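Local coordinates for protein serine acetyltransferase 1, putative (Entamoeba histolytica, PDB 7BW9) that probably transfers an acetyl group from acetyl-CoA to serine in cysteine biosynthesis, and binds cysteine between subunits of a trimer, at residues T189-N194 and H223-D228; I178-G183 and V198-T203; D48-R53 and I123-P128. One frame throughout, in Å; residues are numbered along the deposited sequence. Where two conformers were deposited one is given.

Contact 1 (T189-N194 and H223-D228). With CYS (cysteine), chain E.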
loop_
_atom_site.group_PDB
_atom_site.type_symbol
_atom_site.label_atom_id
_atom_site.label_comp_id
_atom_site.label_asym_id
_atom_site.label_seq_id
_atom_site.Cartn_x
_atom_site.Cartn_y
_atom_site.Cartn_z
ATOM N N THR A 189 3.365 19.113 10.245
ATOM C CA THR A 189 3.062 20.040 11.326
ATOM C C THR A 189 1.703 19.780 11.957
ATOM O O THR A 189 1.256 20.569 12.790
ATOM C CB THR A 189 3.157 21.480 10.824
ATOM O OG1 THR A 189 2.049 21.759 9.956
ATOM C CG2 THR A 189 4.485 21.686 10.065
ATOM N N ALA A 190 1.054 18.674 11.610
ATOM C CA ALA A 190 -0.236 18.363 12.190
ATOM C C ALA A 190 -0.088 17.952 13.648
ATOM O O ALA A 190 0.947 17.421 14.072
ATOM C CB ALA A 190 -0.933 17.255 11.403
ATOM N N VAL A 191 -1.148 18.198 14.412
ATOM C CA VAL A 191 -1.222 17.894 15.836
ATOM C C VAL A 191 -2.530 17.160 16.096
ATOM O O VAL A 191 -3.597 17.612 15.668
ATOM C CB VAL A 191 -1.143 19.168 16.705
ATOM C CG1 VAL A 191 -1.296 18.814 18.181
ATOM C CG2 VAL A 191 0.167 19.914 16.449
ATOM N N ILE A 192 -2.448 16.046 16.808
ATOM C CA ILE A 192 -3.589 15.188 17.083
ATOM C C ILE A 192 -3.671 15.006 18.586
ATOM O O ILE A 192 -2.664 14.672 19.220
ATOM C CB ILE A 192 -3.447 13.821 16.387
ATOM C CG1 ILE A 192 -3.497 13.966 14.856
ATOM C CG2 ILE A 192 -4.510 12.847 16.901
ATOM C CD1 ILE A 192 -2.918 12.724 14.129
ATOM N N GLY A 193 -4.864 15.212 19.149
ATOM C CA GLY A 193 -5.083 15.055 20.576
ATOM C C GLY A 193 -5.226 13.608 21.009
ATOM O O GLY A 193 -4.711 12.689 20.365
ATOM N N ASN A 194 -5.952 13.397 22.114
ATOM C CA ASN A 194 -6.105 12.082 22.726
ATOM C C ASN A 194 -7.409 11.419 22.289
ATOM O O ASN A 194 -8.401 12.089 21.984
ATOM C CB ASN A 194 -6.075 12.179 24.256
ATOM C CG ASN A 194 -4.832 12.892 24.780
ATOM O OD1 ASN A 194 -3.731 12.736 24.247
ATOM N ND2 ASN A 194 -5.015 13.708 25.813
ATOM N N HIS A 223 -0.682 22.282 8.381
ATOM C CA HIS A 223 -1.476 21.071 8.490
ATOM C C HIS A 223 -2.405 21.242 9.674
ATOM O O HIS A 223 -2.184 22.120 10.512
ATOM C CB HIS A 223 -0.576 19.838 8.697
ATOM C CG HIS A 223 0.424 19.627 7.603
ATOM N ND1 HIS A 223 1.775 19.829 7.781
ATOM C CD2 HIS A 223 0.270 19.246 6.310
ATOM C CE1 HIS A 223 2.413 19.585 6.650
ATOM N NE2 HIS A 223 1.524 19.223 5.741
ATOM N N PRO A 224 -3.446 20.425 9.789
ATOM C CA PRO A 224 -4.449 20.651 10.832
ATOM C C PRO A 224 -3.984 20.252 12.223
ATOM O O PRO A 224 -3.131 19.374 12.415
ATOM C CB PRO A 224 -5.622 19.762 10.397
ATOM C CG PRO A 224 -5.409 19.529 8.944
ATOM C CD PRO A 224 -3.924 19.465 8.783
ATOM N N THR A 225 -4.607 20.912 13.195
ATOM C CA THR A 225 -4.600 20.531 14.607
ATOM C C THR A 225 -5.970 19.982 14.967
ATOM O O THR A 225 -6.989 20.647 14.728
ATOM C CB THR A 225 -4.315 21.739 15.508
ATOM O OG1 THR A 225 -2.969 22.173 15.333
ATOM C CG2 THR A 225 -4.548 21.397 16.986
ATOM N N ILE A 226 -6.014 18.781 15.535
ATOM C CA ILE A 226 -7.300 18.241 15.949
ATOM C C ILE A 226 -7.258 17.947 17.444
ATOM O O ILE A 226 -6.214 17.606 18.007
ATOM C CB ILE A 226 -7.708 17.001 15.121
ATOM C CG1 ILE A 226 -6.956 15.750 15.557
ATOM C CG2 ILE A 226 -7.453 17.247 13.629
ATOM C CD1 ILE A 226 -7.223 14.572 14.644
ATOM N N GLY A 227 -8.402 18.125 18.095
ATOM C CA GLY A 227 -8.514 17.989 19.539
ATOM C C GLY A 227 -8.651 16.544 19.983
ATOM O O GLY A 227 -8.304 15.611 19.261
ATOM N N ASP A 228 -9.193 16.359 21.177
ATOM C CA ASP A 228 -9.430 15.038 21.729
ATOM C C ASP A 228 -10.769 14.481 21.259
ATOM O O ASP A 228 -11.707 15.219 20.946
ATOM C CB ASP A 228 -9.420 15.069 23.263
ATOM C CG ASP A 228 -8.193 15.754 23.846
ATOM O OD1 ASP A 228 -7.126 15.798 23.193
ATOM O OD2 ASP A 228 -8.302 16.252 24.989
HETATM N N CYS E . 3.920 17.225 1.681
HETATM C CA CYS E . 3.179 18.512 1.604
HETATM C C CYS E . 3.548 19.401 2.801
HETATM O O CYS E . 4.350 18.954 3.613
HETATM C CB CYS E . 1.671 18.291 1.545
HETATM S SG CYS E . 0.979 17.429 2.979
HETATM O OXT CYS E . 3.062 20.493 2.886
HETATM O O HOH W 1 -7.986 13.917 26.845
#
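The imidazole of His223 meets Thr189 at its edge. Thr189 OG1 lies near the ring plane, 2.9 Å from His223 ND1; this is a hydrogen bond in which either atom could be the donor. The backbone Thr189 N also gives its proton to His223 ND1, at 3.0 Å, but comes in tilted about 30° from the ring plane. Across the ring, the bound cysteine (chain E) keeps to the edge as well. Its SG is 3.3 Å from His223 NE2. Thr189 can reach ND1 because OG1 stands between its own backbone N and carbonyl carbon (chi1 72°). The same oxygen accepts a bond from Arg222 N.

The other flat pair is at the far end of the contact. The amide of Asn194 and the carboxylate of Asp228 lie side by side and nearly parallel. Asn194 N makes a straight bond of 2.9 Å to Asp228 OD1, reaching it from above the carboxylate plane. Water 1 joins Asn194 ND2 to Asp228 OD2, weakly on the aspartate side. Asn194 OD1 is taken by Asn174 N.

Parallel strand pairing joins the two ends. Val191 N bonds to Pro224 O at 3.1 Å, and Ile226 N to Val191 O at 2.7 Å. Val191 and Thr225 pair on one face of the sheet, as in successive coils of a left-handed beta-helix. Ile192 and Ile226 lie side by side on the other face, pointing the same way.

Arg222, and Asp114 and Asp179 of the second subunit, also bind this cysteine, so the pocket spans two chains. The two partners at ND1 should restrict rotation of the His223 ring and keep NE2 turned to the ligand's sulfur.

Contact 2 (I178-G183 and V198-T203). With CYS (cysteine), chain D.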
loop_
_atom_site.group_PDB
_atom_site.type_symbol
_atom_site.label_atom_id
_atom_site.label_comp_id
_atom_site.label_asym_id
_atom_site.label_seq_id
_atom_site.Cartn_x
_atom_site.Cartn_y
_atom_site.Cartn_z
ATOM N N ILE A 178 -5.838 4.219 14.359
ATOM C CA ILE A 178 -6.088 4.212 12.920
ATOM C C ILE A 178 -6.644 2.840 12.564
ATOM O O ILE A 178 -5.970 1.823 12.775
ATOM C CB ILE A 178 -4.813 4.516 12.117
ATOM C CG1 ILE A 178 -4.361 5.954 12.351
ATOM C CG2 ILE A 178 -5.032 4.273 10.623
ATOM C CD1 ILE A 178 -3.036 6.275 11.723
ATOM N N ASP A 179 -7.878 2.803 12.063
ATOM C CA ASP A 179 -8.499 1.567 11.588
ATOM C C ASP A 179 -8.319 1.470 10.081
ATOM O O ASP A 179 -8.590 2.437 9.364
ATOM C CB ASP A 179 -9.989 1.505 11.944
ATOM C CG ASP A 179 -10.540 0.063 11.959
ATOM O OD1 ASP A 179 -9.772 -0.898 11.705
ATOM O OD2 ASP A 179 -11.755 -0.111 12.227
ATOM N N HIS A 180 -7.843 0.306 9.614
ATOM C CA HIS A 180 -7.599 0.016 8.199
ATOM C C HIS A 180 -6.414 0.824 7.680
ATOM O O HIS A 180 -5.359 0.251 7.400
ATOM C CB HIS A 180 -8.852 0.267 7.346
ATOM C CG HIS A 180 -10.061 -0.495 7.808
ATOM N ND1 HIS A 180 -10.078 -1.870 7.922
ATOM C CD2 HIS A 180 -11.294 -0.072 8.190
ATOM C CE1 HIS A 180 -11.267 -2.260 8.354
ATOM N NE2 HIS A 180 -12.024 -1.190 8.529
ATOM N N GLY A 181 -6.574 2.137 7.501
ATOM C CA GLY A 181 -5.437 3.027 7.404
ATOM C C GLY A 181 -4.858 3.280 6.022
ATOM O O GLY A 181 -4.165 4.293 5.849
ATOM N N VAL A 182 -5.078 2.399 5.034
ATOM C CA VAL A 182 -4.479 2.629 3.715
ATOM C C VAL A 182 -4.990 3.951 3.164
ATOM O O VAL A 182 -6.187 4.254 3.243
ATOM C CB VAL A 182 -4.780 1.480 2.737
ATOM C CG1 VAL A 182 -4.377 1.882 1.327
ATOM C CG2 VAL A 182 -4.022 0.211 3.112
ATOM N N GLY A 183 -4.073 4.764 2.637
ATOM C CA GLY A 183 -4.412 6.075 2.145
ATOM C C GLY A 183 -4.347 7.188 3.168
ATOM O O GLY A 183 -4.406 8.363 2.779
ATOM N N VAL A 198 -9.162 7.512 13.334
ATOM C CA VAL A 198 -9.035 7.922 11.946
ATOM C C VAL A 198 -9.123 6.678 11.069
ATOM O O VAL A 198 -8.514 5.654 11.382
ATOM C CB VAL A 198 -7.701 8.664 11.719
ATOM C CG1 VAL A 198 -7.499 8.940 10.268
ATOM C CG2 VAL A 198 -7.644 9.959 12.546
ATOM N N TYR A 199 -9.851 6.772 9.964
ATOM C CA TYR A 199 -10.149 5.657 9.077
ATOM C C TYR A 199 -9.332 5.759 7.790
ATOM O O TYR A 199 -8.584 6.717 7.565
ATOM C CB TYR A 199 -11.662 5.619 8.788
ATOM C CG TYR A 199 -12.404 5.059 9.973
ATOM C CD1 TYR A 199 -12.537 3.680 10.142
ATOM C CD2 TYR A 199 -12.883 5.889 10.971
ATOM C CE1 TYR A 199 -13.181 3.152 11.229
ATOM C CE2 TYR A 199 -13.528 5.364 12.082
ATOM C CZ TYR A 199 -13.672 3.992 12.204
ATOM O OH TYR A 199 -14.303 3.447 13.301
ATOM N N GLN A 200 -9.519 4.769 6.916
ATOM C CA GLN A 200 -8.804 4.723 5.642
ATOM C C GLN A 200 -9.043 5.985 4.819
ATOM O O GLN A 200 -10.094 6.620 4.913
ATOM C CB GLN A 200 -9.234 3.496 4.827
ATOM C CG GLN A 200 -10.732 3.388 4.509
ATOM C CD GLN A 200 -11.540 2.795 5.644
ATOM O OE1 GLN A 200 -11.086 2.759 6.792
ATOM N NE2 GLN A 200 -12.754 2.335 5.336
ATOM N N SER A 201 -8.046 6.334 3.995
ATOM C CA SER A 201 -8.144 7.388 2.985
ATOM C C SER A 201 -8.328 8.779 3.585
ATOM O O SER A 201 -8.768 9.694 2.898
ATOM C CB SER A 201 -9.269 7.096 1.987
ATOM O OG SER A 201 -9.287 5.718 1.637
ATOM N N VAL A 202 -7.965 8.971 4.841
ATOM C CA VAL A 202 -8.115 10.261 5.498
ATOM C C VAL A 202 -6.829 11.054 5.319
ATOM O O VAL A 202 -5.729 10.541 5.563
ATOM C CB VAL A 202 -8.448 10.080 6.985
ATOM C CG1 VAL A 202 -8.179 11.368 7.764
ATOM C CG2 VAL A 202 -9.894 9.601 7.144
ATOM N N THR A 203 -6.963 12.304 4.883
ATOM C CA THR A 203 -5.844 13.230 4.824
ATOM C C THR A 203 -5.994 14.309 5.888
ATOM O O THR A 203 -7.051 14.955 5.994
ATOM C CB THR A 203 -5.728 13.883 3.445
ATOM O OG1 THR A 203 -5.352 12.901 2.475
ATOM C CG2 THR A 203 -4.682 14.994 3.461
HETATM N N CYS D . -13.337 -2.264 11.676
HETATM C CA CYS D . -14.691 -1.697 11.914
HETATM C C CYS D . -15.736 -2.819 12.068
HETATM O O CYS D . -15.417 -3.958 11.937
HETATM C CB CYS D . -15.061 -0.724 10.804
HETATM S SG CYS D . -15.197 -1.480 9.168
HETATM O OXT CYS D . -16.880 -2.488 12.343
HETATM O O HOH W 2 -13.403 0.950 14.260
HETATM O O HOH W 3 -6.415 10.457 1.646
#
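Gln200 lies against His180 and Val182. Its CB sits 3.5 Å from Val182 O. CG occupies the crowded position between the backbone N and the carbonyl carbon, and the chain bends at the second torsion (chi2 -82°). This bend brings CD alongside the imidazole, 3.8 Å from His180 CD2. OE1 ends near the ring plane, 3.2 Å from His180 CD2. The amide stands almost at right angles to the ring. Gln200 NE2 bonds to Thr203 OG1 of the third subunit.

His180 has other neighbours. Asp179 OD1 lies over one face of its ring. His180 ND1 is bonded to Asp165 OD2 of the third subunit, and His180 NE2 is 3.2 Å from SG of the bound cysteine (chain D). Asp179 OD2 accepts a 2.7 Å bond from the cysteine N. Asp114 and Arg222 of the third subunit also bond to this cysteine. Water 2 links Asp179 OD2 to Tyr199 OH, which also bonds to Arg197. Tyr199 CE1 packs 3.7 Å from Asp179 CB.

Two backbone bonds fix the segments. Asp179 N reaches Val198 O at 3.0 Å, and Ser201 N reaches Val182 O at 2.9 Å. The loop 178-183 and the type II turn 199-202 lie one on the other at a corner of successive coils of the left-handed beta-helix. The ligand site lies between subunits, as in the trimeric hexapeptide acyltransferases.

Contact 3 (D48-R53 and I123-P128)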
loop_
_atom_site.group_PDB
_atom_site.type_symbol
_atom_site.label_atom_id
_atom_site.label_comp_id
_atom_site.label_asym_id
_atom_site.label_seq_id
_atom_site.Cartn_x
_atom_site.Cartn_y
_atom_site.Cartn_z
ATOM N N ASP A 48 6.509 -11.258 24.149
ATOM C CA ASP A 48 5.638 -12.430 24.203
ATOM C C ASP A 48 4.983 -12.746 22.863
ATOM O O ASP A 48 4.664 -13.912 22.608
ATOM C CB ASP A 48 4.566 -12.250 25.275
ATOM C CG ASP A 48 5.115 -12.410 26.686
ATOM O OD1 ASP A 48 6.358 -12.457 26.858
ATOM O OD2 ASP A 48 4.296 -12.473 27.628
ATOM N N PHE A 49 4.811 -11.759 21.980
ATOM C CA PHE A 49 4.110 -12.006 20.724
ATOM C C PHE A 49 5.033 -12.147 19.527
ATOM O O PHE A 49 4.570 -12.549 18.449
ATOM C CB PHE A 49 3.076 -10.890 20.468
ATOM C CG PHE A 49 2.042 -10.798 21.554
ATOM C CD1 PHE A 49 0.882 -11.546 21.484
ATOM C CD2 PHE A 49 2.268 -10.025 22.683
ATOM C CE1 PHE A 49 -0.055 -11.488 22.506
ATOM C CE2 PHE A 49 1.339 -9.968 23.704
ATOM C CZ PHE A 49 0.175 -10.700 23.614
ATOM N N PHE A 50 6.317 -11.843 19.673
ATOM C CA PHE A 50 7.201 -11.801 18.516
ATOM C C PHE A 50 8.502 -12.585 18.648
ATOM O O PHE A 50 9.246 -12.654 17.665
ATOM C CB PHE A 50 7.555 -10.343 18.172
ATOM C CG PHE A 50 6.370 -9.508 17.729
ATOM C CD1 PHE A 50 5.877 -9.605 16.435
ATOM C CD2 PHE A 50 5.760 -8.629 18.608
ATOM C CE1 PHE A 50 4.794 -8.833 16.027
ATOM C CE2 PHE A 50 4.671 -7.845 18.205
ATOM C CZ PHE A 50 4.190 -7.952 16.915
ATOM N N THR A 51 8.822 -13.156 19.807
ATOM C CA THR A 51 10.112 -13.814 19.974
ATOM C C THR A 51 9.941 -15.284 20.323
ATOM O O THR A 51 8.925 -15.694 20.893
ATOM C CB THR A 51 10.952 -13.169 21.081
ATOM O OG1 THR A 51 10.282 -13.328 22.333
ATOM C CG2 THR A 51 11.177 -11.699 20.798
ATOM N N ARG A 52 10.983 -16.054 19.999
ATOM C CA ARG A 52 11.120 -17.422 20.487
ATOM C C ARG A 52 11.176 -17.451 22.010
ATOM O O ARG A 52 11.853 -16.634 22.637
ATOM C CB ARG A 52 12.389 -18.046 19.917
ATOM C CG ARG A 52 12.212 -18.721 18.577
ATOM C CD ARG A 52 13.567 -19.126 18.040
ATOM N NE ARG A 52 14.336 -19.876 19.035
ATOM C CZ ARG A 52 15.632 -20.158 18.926
ATOM N NH1 ARG A 52 16.314 -19.752 17.861
ATOM N NH2 ARG A 52 16.250 -20.846 19.882
ATOM N N ARG A 53 10.472 -18.412 22.607
ATOM C CA ARG A 53 10.343 -18.437 24.063
ATOM C C ARG A 53 11.697 -18.520 24.769
ATOM O O ARG A 53 11.835 -18.033 25.896
ATOM C CB ARG A 53 9.440 -19.594 24.480
ATOM C CG ARG A 53 8.048 -19.500 23.891
ATOM C CD ARG A 53 7.243 -20.764 24.132
ATOM N NE ARG A 53 7.082 -21.046 25.554
ATOM C CZ ARG A 53 6.054 -21.715 26.067
ATOM N NH1 ARG A 53 5.085 -22.160 25.264
ATOM N NH2 ARG A 53 5.992 -21.931 27.382
ATOM N N ILE A 123 -4.441 -7.645 17.706
ATOM C CA ILE A 123 -4.103 -6.239 17.507
ATOM C C ILE A 123 -2.592 -6.069 17.455
ATOM O O ILE A 123 -2.050 -5.403 16.562
ATOM C CB ILE A 123 -4.737 -5.375 18.618
ATOM C CG1 ILE A 123 -6.262 -5.438 18.540
ATOM C CG2 ILE A 123 -4.265 -3.920 18.543
ATOM C CD1 ILE A 123 -6.935 -5.009 19.803
ATOM N N ILE A 124 -1.888 -6.690 18.398
ATOM C CA ILE A 124 -0.453 -6.472 18.498
ATOM C C ILE A 124 0.258 -7.051 17.285
ATOM O O ILE A 124 1.198 -6.455 16.752
ATOM C CB ILE A 124 0.078 -7.079 19.805
ATOM C CG1 ILE A 124 -0.409 -6.267 21.008
ATOM C CG2 ILE A 124 1.602 -7.161 19.762
ATOM C CD1 ILE A 124 -0.033 -6.885 22.359
ATOM N N ARG A 125 -0.183 -8.213 16.822
ATOM C CA ARG A 125 0.577 -8.893 15.784
ATOM C C ARG A 125 0.234 -8.386 14.394
ATOM O O ARG A 125 1.077 -8.447 13.491
ATOM C CB ARG A 125 0.337 -10.398 15.881
ATOM C CG ARG A 125 1.262 -11.041 16.922
ATOM C CD ARG A 125 1.210 -12.550 16.938
ATOM N NE ARG A 125 1.481 -13.170 15.650
ATOM C CZ ARG A 125 2.692 -13.477 15.177
ATOM N NH1 ARG A 125 3.793 -13.189 15.860
ATOM N NH2 ARG A 125 2.801 -14.076 14.002
ATOM N N SER A 126 -0.976 -7.874 14.207
ATOM C CA SER A 126 -1.512 -7.715 12.864
ATOM C C SER A 126 -2.103 -6.348 12.527
ATOM O O SER A 126 -2.334 -6.096 11.344
ATOM C CB SER A 126 -2.583 -8.780 12.600
ATOM O OG SER A 126 -2.013 -10.073 12.684
ATOM N N TYR A 127 -2.357 -5.464 13.486
ATOM C CA TYR A 127 -3.037 -4.208 13.123
ATOM C C TYR A 127 -2.047 -3.206 12.534
ATOM O O TYR A 127 -1.139 -2.756 13.245
ATOM C CB TYR A 127 -3.758 -3.607 14.319
ATOM C CG TYR A 127 -5.201 -4.065 14.398
ATOM C CD1 TYR A 127 -5.543 -5.381 14.124
ATOM C CD2 TYR A 127 -6.219 -3.180 14.717
ATOM C CE1 TYR A 127 -6.863 -5.817 14.184
ATOM C CE2 TYR A 127 -7.556 -3.599 14.783
ATOM C CZ TYR A 127 -7.869 -4.919 14.514
ATOM O OH TYR A 127 -9.190 -5.338 14.566
ATOM N N PRO A 128 -2.196 -2.809 11.261
ATOM C CA PRO A 128 -1.231 -1.857 10.677
ATOM C C PRO A 128 -1.226 -0.504 11.361
ATOM O O PRO A 128 -0.196 0.182 11.327
ATOM C CB PRO A 128 -1.679 -1.731 9.214
ATOM C CG PRO A 128 -3.134 -2.120 9.229
ATOM C CD PRO A 128 -3.260 -3.179 10.312
#
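Phe49 holds CG anti to its carbonyl carbon (chi1 -60°), which directs the ring at Ile124 of helix 120-126. Arg125 bends at its third torsion (chi3 55°), and the bend turns its guanidinium back to the Phe49 backbone. The Phe49 and Ile124 side chains cross at about a right angle.

Ile124 CD1 sits over one face of the Phe49 ring in a CH-pi contact, 4.0 Å from the ring centroid. Its closest ring atom is Phe49 CE2, at 3.6 Å. The other branch serves Phe50: Ile124 CG2 is 3.5 Å from Phe50 CE2. One isoleucine thus separates its two methyl ends between neighbouring aromatic rings. Ile124 also packs on Ile107 of helix 96-113. The contact is therefore part of the buried packing of the helical region that precedes the beta-helix in serine acetyltransferases.

Phe50 presents its edge to the helix backbone, with CZ 3.3 Å from Ile124 O. That carbonyl accepts a hydrogen bond from His131 NE2. Arg125 runs past the Phe50 ring in the opposite direction.

Arg125 NH1 donates to Phe49 O at 2.8 Å. The oxygen lies near the guanidinium plane. NH1 approaches almost in line with the carbonyl, but the bond is bent at the hydrogen (143°). The rest of the guanidinium is held too. NH2 bonds to Pro30 O, while NE makes a salt bridge to Glu153 of the third subunit and a hydrogen bond to Tyr79 of that chain.

In the fold
Contacts 1 and 2 join successive coils of the same left-handed beta-helix, and their segments alternate along the chain. Contact 3 is closed earlier in the sequence and joins helices. Contacts 2 and 3 are buried; contact 1 is only partly so. Contact 1 rests mainly on strand pairing, contact 2 on a loop and a turn with polar side chains at a cysteine site, and contact 3 on aromatic packing with one arginine bond. Contacts 1 and 2 each contribute to a different cysteine site. Contacts 2 and 3 both reach the third subunit, and they touch where His180 O packs on Pro128 CG. Contacts 1 and 3 lie about 29 Å apart between centres.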